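Local coordinates for single-strand DNA-binding protein (Agrobacterium tumefaciens, PDB 3BTP) that binds single-stranded DNA regardless of its nucleotide sequence and mediates nuclear uptake of the single-stranded T-DNA copy during Agrobacterium infection of plants, at residues D115-V120 and S148-R153; L259-I263 and F274-F278. All blocks are in the same frame, centred on the assembly; numbering follows the deposited sequence.

Overall arrangement
Interaction 1 comes first along the chain and closes before interaction 2 opens. It joins strands 117-124 and 149-153, the two inner strands of a four-stranded antiparallel sheet. Interaction 2 lies at the open end of the hairpin made by strands 263-266 and 272-275, which belongs to a second four-stranded antiparallel sheet with the same 2-1-3-4 strand order. The contact centres are about 16 Å apart, yet side chains meet: Val120 CG1 lies 3.8 Å from Phe274 CE2, and Cys149 SG lies 4.0 Å from Leu260 CD2. Both contacts thus lie on the same side of the chain's centre, where the two sheets pack against each other through Val120, Cys149, Leu260 and Phe274.

Interaction 1: residues D115-V120 and S148-R153; sequences DEYILV and SCRLYR
Two neighbouring strands of a four-stranded antiparallel sheet meet here: 117-120, the start of strand 117-124, and 149-153, which follows a short helix. Their axes approach to 4.7 Å with N-to-C directions 163° apart. Tyr117 faces Tyr152 and Leu119 faces Arg150 as non-hydrogen-bonded pairs; Ile118 with Leu151 and Val120 with Cys149 are hydrogen-bonded pairs. CA-CA spacings in this register are 4.6 to 5.0 Å.

Leu151 has the most surface covered. Its N donates to Ile118 O at 2.8 Å, and Ile118 N returns a bond to Leu151 O at 3.0 Å. The mt rotamer of Leu151 sets its CD1 3.8 Å from CG2 of Val120, a diagonal contact on the face that also carries Ile118 and Cys149. Beyond the pair, Leu264 of the second sheet touches both Ile118 and Leu151, so this face is an apolar interface between sheets. Val120, with chi1 t, completes it: its N donates to Cys149 O at 2.9 Å, Cys149 N reaches Val120 O in a weak bond of 3.0 Å, and the CB atoms of Val120 and Cys149 are 4.0 Å apart.

At the other end, Arg153 N donates to Glu116 O at 3.0 Å with an almost linear angle of 173°. The extended ttt side chain of Arg153 runs back to Asp115, while Glu304 is a further salt-bridge partner and Asp115 also pairs with Arg113 and Lys266. The Asp115-Arg153 contact is purely electrostatic: Asp115 OD2 sits over one face of the guanidinium, 3.1 Å from Arg153 NH1.

Interaction 2: residues L259-I263 and F274-F278; sequences LLPDI and FSYRF
Segment 259-263 is irregular: Leu260 and Pro261 are extended (psi 165° and 173°), while Leu259 (psi 26°) and Asp262 (phi/psi -68/-40) break from it. The end-to-end directions of the touching parts of 259-263 and 274-278 are 84° apart. At Leu260 a water bridges the segments, donating to Leu260 O at 3.3 Å and lying 3.0 Å from Tyr276 OH. Pro261 then wedges between two aromatic side chains. Its CB sits 4.0 Å from the centroid of the Tyr276 ring and 12° off the ring normal, a CH-pi contact over the face, while Pro261 CG lies 3.6 Å from Phe274 CD1. Phe128, on strand 127-132 of the other sheet, touches all three side chains.

Asp262 and Ile263 (-128/131) both face Ser275, forming a classic beta bulge where the antiparallel hairpin 263-266/272-275 begins. With chi1 m, Asp262 accepts a hydrogen bond from Arg277 N to OD2 at 2.8 Å; its OD1 forms a salt bridge with Arg244. Ile263 brings regular pairing: its N donates to Ser275 O at 3.0 Å and Ser275 N donates to Ile263 O at 3.1 Å. Ile263 CB lies 3.9 Å from Ser275 CB.

Interaction 1: residues D115-V120 and S148-R153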
loop_
_atom_site.group_PDB
_atom_site.type_symbol
_atom_site.label_atom_id
_atom_site.label_comp_id
_atom_site.label_asym_id
_atom_site.label_seq_id
_atom_site.Cartn_x
_atom_site.Cartn_y
_atom_site.Cartn_z
ATOM N N ASP A 115 -7.119 -3.100 -19.896
ATOM C CA ASP A 115 -5.811 -2.614 -19.501
ATOM C C ASP A 115 -5.143 -3.497 -18.438
ATOM O O ASP A 115 -4.302 -3.039 -17.676
ATOM C CB ASP A 115 -5.959 -1.149 -19.009
ATOM C CG ASP A 115 -6.781 -1.032 -17.712
ATOM O OD1 ASP A 115 -7.208 -2.095 -17.257
ATOM O OD2 ASP A 115 -6.976 0.091 -17.141
ATOM N N GLU A 116 -5.505 -4.772 -18.401
ATOM C CA GLU A 116 -5.026 -5.724 -17.382
ATOM C C GLU A 116 -3.511 -6.066 -17.547
ATOM O O GLU A 116 -2.886 -6.639 -16.636
ATOM C CB GLU A 116 -5.916 -6.994 -17.415
ATOM C CG GLU A 116 -5.818 -7.860 -18.720
ATOM C CD GLU A 116 -6.573 -9.275 -18.612
ATOM O OE1 GLU A 116 -7.001 -9.744 -17.506
ATOM O OE2 GLU A 116 -6.726 -9.928 -19.666
ATOM N N TYR A 117 -2.957 -5.768 -18.751
ATOM C CA TYR A 117 -1.516 -5.709 -18.931
ATOM C C TYR A 117 -1.090 -4.617 -19.908
ATOM O O TYR A 117 -1.895 -4.123 -20.738
ATOM C CB TYR A 117 -0.829 -7.104 -19.170
ATOM C CG TYR A 117 -1.086 -7.698 -20.558
ATOM C CD1 TYR A 117 -0.304 -7.308 -21.666
ATOM C CD2 TYR A 117 -2.157 -8.604 -20.763
ATOM C CE1 TYR A 117 -0.544 -7.812 -22.945
ATOM C CE2 TYR A 117 -2.386 -9.150 -22.017
ATOM C CZ TYR A 117 -1.589 -8.737 -23.107
ATOM O OH TYR A 117 -1.845 -9.244 -24.345
ATOM N N ILE A 118 0.170 -4.219 -19.740
ATOM C CA ILE A 118 0.869 -3.329 -20.617
ATOM C C ILE A 118 2.182 -4.038 -21.049
ATOM O O ILE A 118 2.880 -4.620 -20.217
ATOM C CB ILE A 118 1.197 -1.996 -19.907
ATOM C CG1 ILE A 118 -0.080 -1.295 -19.365
ATOM C CG2 ILE A 118 2.000 -1.074 -20.813
ATOM C CD1 ILE A 118 0.198 -0.152 -18.443
ATOM N N LEU A 119 2.515 -3.972 -22.342
ATOM C CA LEU A 119 3.783 -4.506 -22.857
ATOM C C LEU A 119 4.760 -3.381 -23.033
ATOM O O LEU A 119 4.473 -2.421 -23.768
ATOM C CB LEU A 119 3.583 -5.223 -24.231
ATOM C CG LEU A 119 2.857 -6.585 -24.121
ATOM C CD1 LEU A 119 2.961 -7.300 -25.480
ATOM C CD2 LEU A 119 3.413 -7.544 -22.971
ATOM N N VAL A 120 5.891 -3.450 -22.332
ATOM C CA VAL A 120 6.877 -2.367 -22.451
ATOM C C VAL A 120 8.075 -2.830 -23.266
ATOM O O VAL A 120 8.539 -3.952 -23.114
ATOM C CB VAL A 120 7.368 -1.803 -21.079
ATOM C CG1 VAL A 120 8.212 -0.509 -21.295
ATOM C CG2 VAL A 120 6.172 -1.546 -20.124
ATOM N N SER A 148 9.567 -8.563 -23.881
ATOM C CA SER A 148 8.990 -7.351 -23.259
ATOM C C SER A 148 9.143 -7.377 -21.744
ATOM O O SER A 148 9.184 -8.462 -21.135
ATOM C CB SER A 148 7.473 -7.228 -23.577
ATOM O OG SER A 148 7.288 -7.221 -24.968
ATOM N N CYS A 149 9.165 -6.175 -21.146
ATOM C CA CYS A 149 8.704 -6.019 -19.764
ATOM C C CYS A 149 7.131 -6.065 -19.670
ATOM O O CYS A 149 6.443 -5.136 -20.098
ATOM C CB CYS A 149 9.265 -4.747 -19.091
ATOM S SG CYS A 149 8.864 -4.756 -17.331
ATOM N N ARG A 150 6.575 -7.153 -19.131
ATOM C CA ARG A 150 5.119 -7.289 -19.004
ATOM C C ARG A 150 4.587 -6.713 -17.662
ATOM O O ARG A 150 4.989 -7.143 -16.571
ATOM C CB ARG A 150 4.725 -8.773 -19.138
ATOM C CG ARG A 150 5.190 -9.468 -20.432
ATOM C CD ARG A 150 4.501 -10.870 -20.589
ATOM N NE ARG A 150 4.742 -11.784 -19.456
ATOM C CZ ARG A 150 5.803 -12.598 -19.278
ATOM N NH1 ARG A 150 6.780 -12.656 -20.184
ATOM N NH2 ARG A 150 5.860 -13.406 -18.193
ATOM N N LEU A 151 3.675 -5.760 -17.733
ATOM C CA LEU A 151 3.178 -5.131 -16.506
ATOM C C LEU A 151 1.739 -5.621 -16.267
ATOM O O LEU A 151 0.952 -5.510 -17.168
ATOM C CB LEU A 151 3.278 -3.593 -16.616
ATOM C CG LEU A 151 4.683 -2.938 -16.561
ATOM C CD1 LEU A 151 4.648 -1.402 -16.628
ATOM C CD2 LEU A 151 5.499 -3.306 -15.258
ATOM N N TYR A 152 1.457 -6.254 -15.100
ATOM C CA TYR A 152 0.107 -6.787 -14.769
ATOM C C TYR A 152 -0.630 -5.833 -13.792
ATOM O O TYR A 152 -0.065 -5.473 -12.762
ATOM C CB TYR A 152 0.241 -8.152 -14.124
ATOM C CG TYR A 152 1.024 -9.116 -14.951
ATOM C CD1 TYR A 152 0.388 -9.871 -15.939
ATOM C CD2 TYR A 152 2.412 -9.251 -14.792
ATOM C CE1 TYR A 152 1.101 -10.727 -16.735
ATOM C CE2 TYR A 152 3.148 -10.113 -15.586
ATOM C CZ TYR A 152 2.470 -10.863 -16.537
ATOM O OH TYR A 152 3.144 -11.765 -17.300
ATOM N N ARG A 153 -1.844 -5.435 -14.116
ATOM C CA ARG A 153 -2.637 -4.523 -13.286
ATOM C C ARG A 153 -3.139 -5.334 -12.071
ATOM O O ARG A 153 -3.596 -6.459 -12.241
ATOM C CB ARG A 153 -3.830 -4.012 -14.077
ATOM C CG ARG A 153 -4.562 -2.824 -13.410
ATOM C CD ARG A 153 -5.956 -2.548 -14.084
ATOM N NE ARG A 153 -6.650 -1.432 -13.401
ATOM C CZ ARG A 153 -6.382 -0.129 -13.566
ATOM N NH1 ARG A 153 -5.466 0.289 -14.453
ATOM N NH2 ARG A 153 -7.070 0.784 -12.866
#

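Interaction 2: residues L259-I263 and F274-F278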
loop_
_atom_site.group_PDB
_atom_site.type_symbol
_atom_site.label_atom_id
_atom_site.label_comp_id
_atom_site.label_asym_id
_atom_site.label_seq_id
_atom_site.Cartn_x
_atom_site.Cartn_y
_atom_site.Cartn_z
ATOM N N LEU A 259 14.405 -1.705 -15.052
ATOM C CA LEU A 259 14.940 -0.711 -15.954
ATOM C C LEU A 259 13.935 0.289 -16.476
ATOM O O LEU A 259 14.191 0.863 -17.526
ATOM C CB LEU A 259 15.629 -1.354 -17.209
ATOM C CG LEU A 259 17.023 -2.042 -17.102
ATOM C CD1 LEU A 259 17.660 -2.450 -18.491
ATOM C CD2 LEU A 259 18.032 -1.213 -16.322
ATOM N N LEU A 260 12.848 0.574 -15.775
ATOM C CA LEU A 260 11.765 1.377 -16.319
ATOM C C LEU A 260 11.941 2.791 -15.852
ATOM O O LEU A 260 12.678 3.040 -14.899
ATOM C CB LEU A 260 10.394 0.892 -15.817
ATOM C CG LEU A 260 9.984 -0.564 -16.015
ATOM C CD1 LEU A 260 8.935 -1.128 -14.895
ATOM C CD2 LEU A 260 9.572 -0.781 -17.488
ATOM N N PRO A 261 11.229 3.724 -16.480
ATOM C CA PRO A 261 11.266 5.127 -16.023
ATOM C C PRO A 261 10.440 5.328 -14.748
ATOM O O PRO A 261 9.773 4.390 -14.265
ATOM C CB PRO A 261 10.675 5.941 -17.204
ATOM C CG PRO A 261 10.380 4.985 -18.271
ATOM C CD PRO A 261 10.357 3.553 -17.651
ATOM N N ASP A 262 10.544 6.525 -14.201
ATOM C CA ASP A 262 10.001 6.904 -12.946
ATOM C C ASP A 262 8.447 6.913 -13.042
ATOM O O ASP A 262 7.746 6.549 -12.088
ATOM C CB ASP A 262 10.456 8.352 -12.657
ATOM C CG ASP A 262 12.004 8.547 -12.705
ATOM O OD1 ASP A 262 12.752 7.580 -12.517
ATOM O OD2 ASP A 262 12.493 9.693 -12.923
ATOM N N ILE A 263 7.926 7.390 -14.178
ATOM C CA ILE A 263 6.539 7.847 -14.288
ATOM C C ILE A 263 5.960 7.129 -15.474
ATOM O O ILE A 263 6.551 7.090 -16.525
ATOM C CB ILE A 263 6.424 9.363 -14.459
ATOM C CG1 ILE A 263 6.911 10.129 -13.203
ATOM C CG2 ILE A 263 5.029 9.759 -14.793
ATOM C CD1 ILE A 263 7.235 11.593 -13.442
ATOM N N PHE A 274 5.768 7.752 -20.967
ATOM C CA PHE A 274 6.753 7.490 -19.946
ATOM C C PHE A 274 7.571 8.694 -19.749
ATOM O O PHE A 274 7.839 9.394 -20.671
ATOM C CB PHE A 274 7.689 6.415 -20.380
ATOM C CG PHE A 274 7.156 5.042 -20.196
ATOM C CD1 PHE A 274 6.879 4.557 -18.929
ATOM C CD2 PHE A 274 7.008 4.197 -21.291
ATOM C CE1 PHE A 274 6.443 3.264 -18.764
ATOM C CE2 PHE A 274 6.582 2.919 -21.123
ATOM C CZ PHE A 274 6.281 2.443 -19.875
ATOM N N SER A 275 8.012 8.894 -18.525
ATOM C CA SER A 275 8.760 10.069 -18.159
ATOM C C SER A 275 9.821 9.766 -17.070
ATOM O O SER A 275 9.619 8.916 -16.180
ATOM C CB SER A 275 7.760 11.093 -17.663
ATOM O OG SER A 275 8.235 12.383 -17.965
ATOM N N TYR A 276 10.961 10.464 -17.187
ATOM C CA TYR A 276 11.992 10.570 -16.128
ATOM C C TYR A 276 12.006 11.992 -15.515
ATOM O O TYR A 276 11.929 12.940 -16.240
ATOM C CB TYR A 276 13.352 10.334 -16.719
ATOM C CG TYR A 276 13.804 8.927 -16.848
ATOM C CD1 TYR A 276 14.240 8.216 -15.715
ATOM C CD2 TYR A 276 13.869 8.301 -18.116
ATOM C CE1 TYR A 276 14.716 6.886 -15.817
ATOM C CE2 TYR A 276 14.356 6.976 -18.228
ATOM C CZ TYR A 276 14.758 6.286 -17.071
ATOM O OH TYR A 276 15.210 4.979 -17.152
ATOM N N ARG A 277 12.097 12.110 -14.191
ATOM C CA ARG A 277 12.467 13.330 -13.514
ATOM C C ARG A 277 13.983 13.540 -13.637
ATOM O O ARG A 277 14.751 12.580 -13.864
ATOM C CB ARG A 277 12.040 13.281 -12.020
ATOM C CG ARG A 277 10.579 13.744 -11.686
ATOM C CD ARG A 277 10.308 14.086 -10.149
ATOM N NE ARG A 277 10.417 15.528 -9.717
ATOM C CZ ARG A 277 10.493 16.482 -10.605
ATOM N NH1 ARG A 277 10.407 16.115 -11.856
ATOM N NH2 ARG A 277 10.566 17.753 -10.285
ATOM N N PHE A 278 14.424 14.794 -13.511
ATOM C CA PHE A 278 15.855 15.094 -13.246
ATOM C C PHE A 278 15.983 16.336 -12.363
ATOM O O PHE A 278 15.083 17.186 -12.366
ATOM C CB PHE A 278 16.756 15.168 -14.525
ATOM C CG PHE A 278 16.224 16.078 -15.624
ATOM C CD1 PHE A 278 16.707 17.395 -15.765
ATOM C CD2 PHE A 278 15.248 15.617 -16.519
ATOM C CE1 PHE A 278 16.209 18.245 -16.748
ATOM C CE2 PHE A 278 14.744 16.450 -17.532
ATOM C CZ PHE A 278 15.231 17.781 -17.635
HETATM O O HOH W 1 15.972 3.203 -14.795
#